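Local coordinates for glucosamine--fructose-6-phosphate aminotransferase [isomerizing] (Francisella tularensis subsp. tularensis, PDB 3TBF) that catalyses the formation of glucosamine 6-phosphate from fructose 6-phosphate and glutamine, the C-terminal portion given here carrying its sugar-isomerising domains, at the interface of chains A and B. Coordinates in Å, arbitrary orientation; residue numbers count along the deposited sequence, not the author numbering. Chains: chain A/B, Glucosamine--fructose-6-phosphate aminotransferase [isomerizing].

Contact 1: the interface of chains A and B. Residues chain A 77-78, 81-82; chain B 95-98.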
ATOM      1  N   GLU A  77      -3.827   2.023 -17.053  1.00 16.11           N
ATOM      2  CA  GLU A  77      -4.513   0.789 -17.334  1.00 16.56           C
ATOM      3  C   GLU A  77      -5.837   1.001 -18.044  1.00 16.10           C
ATOM      4  O   GLU A  77      -6.113   0.339 -19.020  1.00 17.30           O
ATOM      5  CB  GLU A  77      -4.664  -0.001 -16.029  1.00 16.99           C
ATOM      6  CG  GLU A  77      -3.288  -0.469 -15.525  1.00 18.89           C
ATOM      7  CD  GLU A  77      -3.254  -1.873 -14.874  1.00 20.80           C
ATOM      8  OE1 GLU A  77      -4.354  -2.456 -14.610  1.00 18.87           O
ATOM      9  OE2 GLU A  77      -2.093  -2.356 -14.651  1.00 19.11           O
ATOM     10  N   LYS A  78      -6.617   1.961 -17.586  1.00 15.59           N
ATOM     11  CA  LYS A  78      -7.936   2.186 -18.111  1.00 16.53           C
ATOM     12  C   LYS A  78      -7.939   2.818 -19.500  1.00 18.13           C
ATOM     13  O   LYS A  78      -8.698   2.374 -20.347  1.00 20.59           O
ATOM     14  CB  LYS A  78      -8.727   3.112 -17.163  1.00 16.03           C
ATOM     15  CG  LYS A  78     -10.084   3.540 -17.692  1.00 14.97           C
ATOM     16  CD  LYS A  78     -10.978   4.162 -16.583  1.00 15.13           C
ATOM     17  CE  LYS A  78     -12.299   4.607 -17.180  1.00 18.42           C
ATOM     18  NZ  LYS A  78     -13.193   5.234 -16.171  1.00 23.62           N
ATOM     19  N   LYS A  81      -4.456   1.281 -21.683  1.00 19.84           N
ATOM     20  CA  LYS A  81      -4.467  -0.165 -21.657  1.00 21.00           C
ATOM     21  C   LYS A  81      -3.093  -0.823 -21.653  1.00 21.35           C
ATOM     22  O   LYS A  81      -2.899  -1.886 -22.237  1.00 22.32           O
ATOM     23  CB  LYS A  81      -5.277  -0.693 -22.820  1.00 22.72           C
ATOM     24  CG  LYS A  81      -6.571   0.035 -22.976  1.00 26.25           C
ATOM     25  CD  LYS A  81      -7.755  -0.849 -22.980  1.00 32.55           C
ATOM     26  CE  LYS A  81      -8.957  -0.069 -22.447  1.00 37.22           C
ATOM     27  NZ  LYS A  81      -9.510  -0.546 -21.091  1.00 41.31           N
ATOM     28  N   VAL A  82      -2.143  -0.214 -20.966  1.00 19.80           N
ATOM     29  CA  VAL A  82      -0.865  -0.832 -20.748  1.00 19.08           C
ATOM     30  C   VAL A  82      -0.798  -1.249 -19.284  1.00 18.46           C
ATOM     31  O   VAL A  82      -1.181  -0.501 -18.419  1.00 16.03           O
ATOM     32  CB  VAL A  82       0.249   0.120 -21.105  1.00 19.16           C
ATOM     33  CG1 VAL A  82       1.624  -0.542 -20.964  1.00 16.97           C
ATOM     34  CG2 VAL A  82       0.032   0.564 -22.533  1.00 19.33           C
TER
ATOM     35  N   ARG B  95     -12.159  -1.636 -10.845  1.00 29.99           N
ATOM     36  CA  ARG B  95     -11.192  -0.901 -11.636  1.00 29.55           C
ATOM     37  C   ARG B  95     -11.177  -1.462 -13.045  1.00 30.24           C
ATOM     38  O   ARG B  95     -11.356  -2.647 -13.249  1.00 29.98           O
ATOM     39  CB  ARG B  95      -9.835  -1.039 -10.992  1.00 28.71           C
ATOM     40  CG  ARG B  95      -8.737  -0.362 -11.672  1.00 27.58           C
ATOM     41  CD  ARG B  95      -7.504  -0.307 -10.752  1.00 25.92           C
ATOM     42  NE  ARG B  95      -6.679  -1.514 -10.745  1.00 19.22           N
ATOM     43  CZ  ARG B  95      -5.880  -1.847 -11.746  1.00 18.50           C
ATOM     44  NH1 ARG B  95      -5.839  -1.076 -12.847  1.00 16.19           N
ATOM     45  NH2 ARG B  95      -5.096  -2.942 -11.651  1.00 19.25           N
ATOM     46  N   ASP B  96     -10.967  -0.587 -14.015  1.00 30.66           N
ATOM     47  CA  ASP B  96     -10.781  -0.986 -15.404  1.00 31.88           C
ATOM     48  C   ASP B  96      -9.324  -1.449 -15.649  1.00 30.40           C
ATOM     49  O   ASP B  96      -8.512  -0.696 -16.134  1.00 29.56           O
ATOM     50  CB  ASP B  96     -11.157   0.205 -16.285  1.00 34.10           C
ATOM     51  CG  ASP B  96     -11.562  -0.194 -17.696  1.00 39.14           C
ATOM     52  OD1 ASP B  96     -11.043  -1.242 -18.166  1.00 43.75           O
ATOM     53  OD2 ASP B  96     -12.361   0.571 -18.336  1.00 43.36           O
ATOM     54  N   ASN B  97      -9.012  -2.704 -15.302  1.00 29.99           N
ATOM     55  CA  ASN B  97      -7.619  -3.179 -15.230  1.00 28.69           C
ATOM     56  C   ASN B  97      -7.235  -3.873 -16.494  1.00 29.85           C
ATOM     57  O   ASN B  97      -8.104  -4.211 -17.268  1.00 31.24           O
ATOM     58  CB  ASN B  97      -7.391  -4.053 -13.996  1.00 27.55           C
ATOM     59  CG  ASN B  97      -8.136  -5.421 -14.044  1.00 26.59           C
ATOM     60  OD1 ASN B  97      -9.321  -5.481 -14.301  1.00 25.28           O
ATOM     61  ND2 ASN B  97      -7.422  -6.488 -13.748  1.00 20.43           N
ATOM     62  N   VAL B  98      -5.942  -4.056 -16.714  1.00 30.70           N
ATOM     63  CA  VAL B  98      -5.444  -4.780 -17.880  1.00 32.64           C
ATOM     64  C   VAL B  98      -4.774  -6.030 -17.401  1.00 32.73           C
ATOM     65  O   VAL B  98      -4.031  -5.991 -16.460  1.00 33.18           O
ATOM     66  CB  VAL B  98      -4.427  -3.958 -18.698  1.00 33.14           C
ATOM     67  CG1 VAL B  98      -3.683  -4.847 -19.722  1.00 32.55           C
ATOM     68  CG2 VAL B  98      -5.120  -2.812 -19.393  1.00 34.05           C
TER
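The guanidinium of B:Arg95 and the carboxylate of A:Glu77 meet through a shared oxygen. NH1 of B:Arg95 donates to OE1 of A:Glu77 at 2.7 Å in a salt bridge, while NH2 adds a weak bond to the same oxygen. The two flat groups are turned 53° apart, and NH1 approaches from above the carboxylate plane although OE1 lies almost in the plane of the guanidinium. From the opposite face of the carboxylate the backbone N of B:Val98 reaches OE1 at 3.1 Å, in a fairly straight bond (162° at H), so the oxygen is clasped from both faces. Beside this pair, CG2 of B:Val98 packs against CA of A:Lys81 at 3.5 Å. B:Asp96 runs at about a right angle to the extended A:Lys78, its CB 3.8 Å from the lysine CG. Its OD1 forms a long salt bridge of 3.4 Å with NZ of A:Lys81, whose chain bends at chi2 and again at chi4 (-113°) to bring the ammonium back toward the weakly bonded O of A:Lys78. Within chain B, CB of B:Asn97 lies over the rim of one guanidinium face and may help to steady it. The patch thus fastens the loop 95-98 of one subunit to the C-terminal end of helix 63-80 of the other, and its charge pairing and backbone bond probably help to hold the dimer expected for this family.

Contact 2: the interface of chains A and B. Residues chain A 87, 95, 97-98; chain B 73-74, 77.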
ATOM      1  N   GLU A  87       5.780   0.907  -7.442  1.00 17.14           N
ATOM      2  CA  GLU A  87       6.496   0.435  -6.284  1.00 17.71           C
ATOM      3  C   GLU A  87       7.315   1.484  -5.549  1.00 16.64           C
ATOM      4  O   GLU A  87       7.929   2.356  -6.156  1.00 17.13           O
ATOM      5  CB  GLU A  87       7.366  -0.761  -6.663  1.00 18.62           C
ATOM      6  CG  GLU A  87       7.590  -1.739  -5.413  1.00 23.93           C
ATOM      7  CD  GLU A  87       8.222  -3.090  -5.789  1.00 28.34           C
ATOM      8  OE1 GLU A  87       7.851  -3.643  -6.867  1.00 31.48           O
ATOM      9  OE2 GLU A  87       9.057  -3.584  -4.982  1.00 30.97           O
ATOM     10  N   ARG A  95      15.202  -5.361  -3.456  1.00 22.59           N
ATOM     11  CA  ARG A  95      14.432  -6.569  -3.607  1.00 22.34           C
ATOM     12  C   ARG A  95      14.864  -7.298  -4.855  1.00 24.10           C
ATOM     13  O   ARG A  95      15.262  -6.704  -5.840  1.00 24.09           O
ATOM     14  CB  ARG A  95      12.955  -6.222  -3.702  1.00 22.57           C
ATOM     15  CG  ARG A  95      12.023  -7.353  -3.910  1.00 18.52           C
ATOM     16  CD  ARG A  95      10.602  -6.902  -3.727  1.00 17.62           C
ATOM     17  NE  ARG A  95       9.989  -6.282  -4.899  1.00 14.33           N
ATOM     18  CZ  ARG A  95       9.702  -6.939  -6.029  1.00 16.59           C
ATOM     19  NH1 ARG A  95       9.997  -8.234  -6.169  1.00 17.74           N
ATOM     20  NH2 ARG A  95       9.147  -6.302  -7.044  1.00 15.34           N
ATOM     21  N   ASN A  97      13.765  -8.650  -7.749  1.00 25.25           N
ATOM     22  CA  ASN A  97      12.576  -8.613  -8.594  1.00 24.89           C
ATOM     23  C   ASN A  97      12.795  -9.107 -10.021  1.00 25.47           C
ATOM     24  O   ASN A  97      13.928  -9.247 -10.488  1.00 24.85           O
ATOM     25  CB  ASN A  97      12.019  -7.203  -8.668  1.00 24.44           C
ATOM     26  CG  ASN A  97      12.947  -6.253  -9.393  1.00 25.01           C
ATOM     27  OD1 ASN A  97      14.151  -6.217  -9.131  1.00 24.49           O
ATOM     28  ND2 ASN A  97      12.395  -5.481 -10.315  1.00 26.25           N
ATOM     29  N   VAL A  98      11.667  -9.382 -10.675  1.00 25.82           N
ATOM     30  CA  VAL A  98      11.602  -9.869 -12.024  1.00 26.51           C
ATOM     31  C   VAL A  98      11.014  -8.770 -12.894  1.00 27.73           C
ATOM     32  O   VAL A  98      10.037  -8.109 -12.540  1.00 27.61           O
ATOM     33  CB  VAL A  98      10.673 -11.088 -12.143  1.00 27.24           C
ATOM     34  CG1 VAL A  98      10.530 -11.518 -13.624  1.00 28.71           C
ATOM     35  CG2 VAL A  98      11.147 -12.245 -11.329  1.00 26.23           C
TER
ATOM     36  N   LYS B  73       4.619 -12.323  -2.506  1.00 15.84           N
ATOM     37  CA  LYS B  73       5.166 -11.701  -3.695  1.00 16.03           C
ATOM     38  C   LYS B  73       6.690 -11.697  -3.693  1.00 15.26           C
ATOM     39  O   LYS B  73       7.291 -11.985  -4.720  1.00 14.88           O
ATOM     40  CB  LYS B  73       4.637 -10.286  -3.857  1.00 16.47           C
ATOM     41  CG  LYS B  73       5.455  -9.457  -4.804  1.00 17.91           C
ATOM     42  CD  LYS B  73       4.804  -8.203  -5.192  1.00 17.03           C
ATOM     43  CE  LYS B  73       5.645  -7.485  -6.255  1.00 19.45           C
ATOM     44  NZ  LYS B  73       5.019  -6.204  -6.693  1.00 20.88           N
ATOM     45  N   TYR B  74       7.298 -11.389  -2.546  1.00 14.70           N
ATOM     46  CA  TYR B  74       8.741 -11.391  -2.400  1.00 13.00           C
ATOM     47  C   TYR B  74       9.302 -12.755  -2.752  1.00 13.15           C
ATOM     48  O   TYR B  74      10.293 -12.847  -3.477  1.00 12.63           O
ATOM     49  CB  TYR B  74       9.147 -11.013  -0.986  1.00 12.85           C
ATOM     50  CG  TYR B  74       9.008  -9.543  -0.679  1.00 15.43           C
ATOM     51  CD1 TYR B  74       7.782  -9.018  -0.349  1.00 19.17           C
ATOM     52  CD2 TYR B  74      10.118  -8.665  -0.732  1.00 18.44           C
ATOM     53  CE1 TYR B  74       7.603  -7.672  -0.096  1.00 19.29           C
ATOM     54  CE2 TYR B  74       9.957  -7.303  -0.436  1.00 19.62           C
ATOM     55  CZ  TYR B  74       8.690  -6.822  -0.129  1.00 20.69           C
ATOM     56  OH  TYR B  74       8.492  -5.505   0.164  1.00 19.25           O
ATOM     57  N   GLU B  77       8.742 -13.825  -6.722  1.00 13.73           N
ATOM     58  CA  GLU B  77       9.645 -13.191  -7.645  1.00 15.15           C
ATOM     59  C   GLU B  77      11.072 -13.623  -7.445  1.00 15.65           C
ATOM     60  O   GLU B  77      11.752 -13.837  -8.399  1.00 17.15           O
ATOM     61  CB  GLU B  77       9.552 -11.669  -7.558  1.00 15.27           C
ATOM     62  CG  GLU B  77       8.219 -11.136  -8.032  1.00 15.43           C
ATOM     63  CD  GLU B  77       8.259  -9.790  -8.752  1.00 21.96           C
ATOM     64  OE1 GLU B  77       9.275  -9.022  -8.700  1.00 23.75           O
ATOM     65  OE2 GLU B  77       7.220  -9.509  -9.407  1.00 24.17           O
TER
HETATM   66  O   HOH W   1      11.442 -10.424  -4.326  1.00 22.90           O
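CD of A:Arg95 lies above the plane of the B:Tyr74 ring just outside its CD2-CE2 rim, 3.4 Å from CE2, and CG continues outward beyond it. The guanidinium stands nearly upright to the ring, 77° from its plane; the arginine chain, extended to CD and bent at chi3 (83°), places it there. On one face of the guanidinium lies CE of B:Lys73, 3.8 Å from NH2 and displaced toward the rim, with the lysine chain crossing at about a right angle. Around its edge the contacts become polar. Within chain A, NE donates to OE2 of A:Glu87 at 2.9 Å and NH2 to OE1, a side-on pair using the syn lone pairs of both oxygens, which should fix the rotation of the arginine head. The far end of A:Arg95 grips OE1 of B:Glu77 end-on: NH1 (2.7 Å) and NH2 converge on it in the guanidinium plane, and N of A:Val98 donates too, each from out of the carboxylate plane. Water 1 links NH1 to the backbone O of B:Tyr74, 2.8 Å from the latter. NZ of B:Lys73 makes a long salt bridge of 3.8 Å with OE1 of A:Glu87, which may ease the lysine's nearness to the arginine. Gripped along its edge by A:Glu87 and B:Glu77, the arginine ties strand 84-88 and loop 95-98, after helix 89-92, to the neighbour's helix 63-80, probably helping to hold the family's dimer.

Contact 3: the interface of chains A and B. Residues chain A 62-63, 88, 90-91, 116; chain B 261, 263-264, 267.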
ATOM      1  N   CYS A  62       9.132   7.669  -4.341  1.00 14.10           N
ATOM      2  CA  CYS A  62       8.871   7.673  -2.944  1.00 17.64           C
ATOM      3  C   CYS A  62       8.020   8.870  -2.501  1.00 16.12           C
ATOM      4  O   CYS A  62       7.914   9.869  -3.221  1.00 15.45           O
ATOM      5  CB  CYS A  62      10.174   7.510  -2.179  1.00 19.49           C
ATOM      6  SG  CYS A  62      11.012   8.978  -2.061  1.00 34.20           S
ATOM      7  N   GLY A  63       7.301   8.694  -1.394  1.00 14.64           N
ATOM      8  CA  GLY A  63       6.523   9.724  -0.785  1.00 14.09           C
ATOM      9  C   GLY A  63       5.410  10.188  -1.675  1.00 15.03           C
ATOM     10  O   GLY A  63       4.713   9.422  -2.274  1.00 14.76           O
ATOM     11  N   ILE A  88       7.332   1.386  -4.236  1.00 15.96           N
ATOM     12  CA  ILE A  88       8.188   2.212  -3.431  1.00 17.15           C
ATOM     13  C   ILE A  88       9.687   1.956  -3.663  1.00 16.91           C
ATOM     14  O   ILE A  88      10.198   0.811  -3.607  1.00 16.24           O
ATOM     15  CB  ILE A  88       7.869   2.046  -1.941  1.00 18.67           C
ATOM     16  CG1 ILE A  88       6.509   2.655  -1.648  1.00 20.57           C
ATOM     17  CG2 ILE A  88       8.840   2.877  -1.082  1.00 20.99           C
ATOM     18  CD1 ILE A  88       5.689   1.821  -0.724  1.00 25.81           C
ATOM     19  N   SER A  90      12.461   2.536  -1.924  1.00 16.17           N
ATOM     20  CA  SER A  90      13.322   1.942  -0.930  1.00 17.28           C
ATOM     21  C   SER A  90      13.109   0.464  -0.782  1.00 16.64           C
ATOM     22  O   SER A  90      13.957  -0.207  -0.183  1.00 17.99           O
ATOM     23  CB  SER A  90      13.108   2.590   0.410  1.00 18.54           C
ATOM     24  OG  SER A  90      11.845   2.240   0.941  1.00 22.63           O
ATOM     25  N   GLU A  91      12.027  -0.069  -1.353  1.00 16.29           N
ATOM     26  CA  GLU A  91      11.817  -1.525  -1.355  1.00 16.36           C
ATOM     27  C   GLU A  91      12.307  -2.178  -2.630  1.00 16.46           C
ATOM     28  O   GLU A  91      13.008  -3.213  -2.537  1.00 16.24           O
ATOM     29  CB  GLU A  91      10.362  -1.861  -1.127  1.00 16.09           C
ATOM     30  CG  GLU A  91       9.963  -1.555   0.298  1.00 19.79           C
ATOM     31  CD  GLU A  91      10.491  -2.624   1.284  1.00 22.60           C
ATOM     32  OE1 GLU A  91      10.430  -3.801   0.890  1.00 24.90           O
ATOM     33  OE2 GLU A  91      10.966  -2.315   2.408  1.00 20.25           O
ATOM     34  N   ASP A 116      16.989   6.724  -3.227  1.00 18.03           N
ATOM     35  CA  ASP A 116      16.453   5.409  -3.549  1.00 17.85           C
ATOM     36  C   ASP A 116      15.883   5.297  -4.978  1.00 16.76           C
ATOM     37  O   ASP A 116      16.100   4.300  -5.677  1.00 17.27           O
ATOM     38  CB  ASP A 116      15.384   5.038  -2.525  1.00 17.85           C
ATOM     39  CG  ASP A 116      15.979   4.700  -1.129  1.00 21.75           C
ATOM     40  OD1 ASP A 116      17.115   4.160  -1.038  1.00 23.16           O
ATOM     41  OD2 ASP A 116      15.274   4.956  -0.121  1.00 28.84           O
TER
ATOM     42  N   PRO B 261       7.197   0.959   6.000  1.00 19.38           N
ATOM     43  CA  PRO B 261       8.394   0.342   5.518  1.00 20.10           C
ATOM     44  C   PRO B 261       9.538   1.128   6.108  1.00 21.79           C
ATOM     45  O   PRO B 261       9.525   2.336   6.003  1.00 22.38           O
ATOM     46  CB  PRO B 261       8.308   0.501   4.009  1.00 20.08           C
ATOM     47  CG  PRO B 261       7.054   1.203   3.707  1.00 20.13           C
ATOM     48  CD  PRO B 261       6.545   1.784   4.970  1.00 19.34           C
ATOM     49  N   GLY B 263      12.459   1.956   5.398  1.00 30.50           N
ATOM     50  CA  GLY B 263      13.073   2.913   4.478  1.00 32.32           C
ATOM     51  C   GLY B 263      12.326   4.223   4.229  1.00 34.38           C
ATOM     52  O   GLY B 263      12.865   5.121   3.606  1.00 34.62           O
ATOM     53  N   GLU B 264      11.108   4.357   4.719  1.00 36.61           N
ATOM     54  CA  GLU B 264      10.277   5.500   4.365  1.00 39.15           C
ATOM     55  C   GLU B 264       9.812   6.278   5.581  1.00 41.07           C
ATOM     56  O   GLU B 264       8.829   6.989   5.521  1.00 42.53           O
ATOM     57  CB  GLU B 264       9.070   5.041   3.536  1.00 38.96           C
ATOM     58  CG  GLU B 264       9.456   4.302   2.235  1.00 41.48           C
ATOM     59  CD  GLU B 264       9.823   5.234   1.038  1.00 45.71           C
ATOM     60  OE1 GLU B 264       9.013   6.196   0.742  1.00 48.82           O
ATOM     61  OE2 GLU B 264      10.880   4.946   0.378  1.00 42.58           O
ATOM     62  N   HIS B 267       9.851  10.784   5.810  1.00 60.25           N
ATOM     63  CA  HIS B 267       8.727  11.594   5.388  1.00 61.20           C
ATOM     64  C   HIS B 267       8.043  11.993   6.699  1.00 61.22           C
ATOM     65  O   HIS B 267       8.713  12.393   7.661  1.00 61.94           O
ATOM     66  CB  HIS B 267       7.795  10.769   4.467  1.00 61.97           C
ATOM     67  CG  HIS B 267       8.433  10.378   3.168  1.00 65.69           C
ATOM     68  ND1 HIS B 267       9.228   9.256   3.027  1.00 69.23           N
ATOM     69  CD2 HIS B 267       8.435  10.994   1.960  1.00 69.06           C
ATOM     70  CE1 HIS B 267       9.690   9.199   1.788  1.00 70.31           C
ATOM     71  NE2 HIS B 267       9.224  10.241   1.119  1.00 70.74           N
TER
HETATM   72  O   HOH W   2      11.827   0.277   3.259  1.00 21.94           O
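The imidazole of B:His267 comes edge-on to A:Cys62, whose SG lies in the ring plane 3.9 Å from NE2, though B:His267 and B:Glu264 are both poorly ordered and their arrangement is approximate. CA of A:Gly63 sits off the ring plane near its NE2 end, 3.3 Å from that nitrogen. The second flat group, the carboxylate of B:Glu264, has CG2 of A:Ile88 over one face, 3.3 Å from CD. CB of A:Cys62 approaches its OE1, and OG of A:Ser90 donates to OE2 at 2.9 Å, from the anti side and 17° out of the plane. The serine hydroxyl is turned between its backbone N and carbonyl carbon (chi1 70°), facing both this oxygen and water 2. That water also meets OE2 of A:Glu91 and the backbone N of B:Gly263, at 2.8 Å from the latter, bridging the subunits. A:Asp116 lies nearby. In the fold, the short 3-10 helix 262-264 and the loop after it reach from one subunit to the start of helix 63-80 and helix 89-92 of the other; by family analogy B:His267 enters the partner's active site, where this histidine is thought to act in opening the sugar ring.

Contacts 1 and 2, whose C-alpha centres lie about 21 Å apart, are largely related by the two-fold axis: each sets the loop around residues 95-98 of one chain against helix 63-80 of the other, with the chains exchanged. Contact 3 lies about 15 Å from contact 2 and 25 Å from contact 1. It uses the N-terminal end of the chain A helix 63-80 whose C-terminal end serves contact 1, and its A:Ile88 directly follows A:Glu87 of contact 2. By setting how the subunits pair, contacts 1 and 2 may help to place segment 261-267 near the partner's active site.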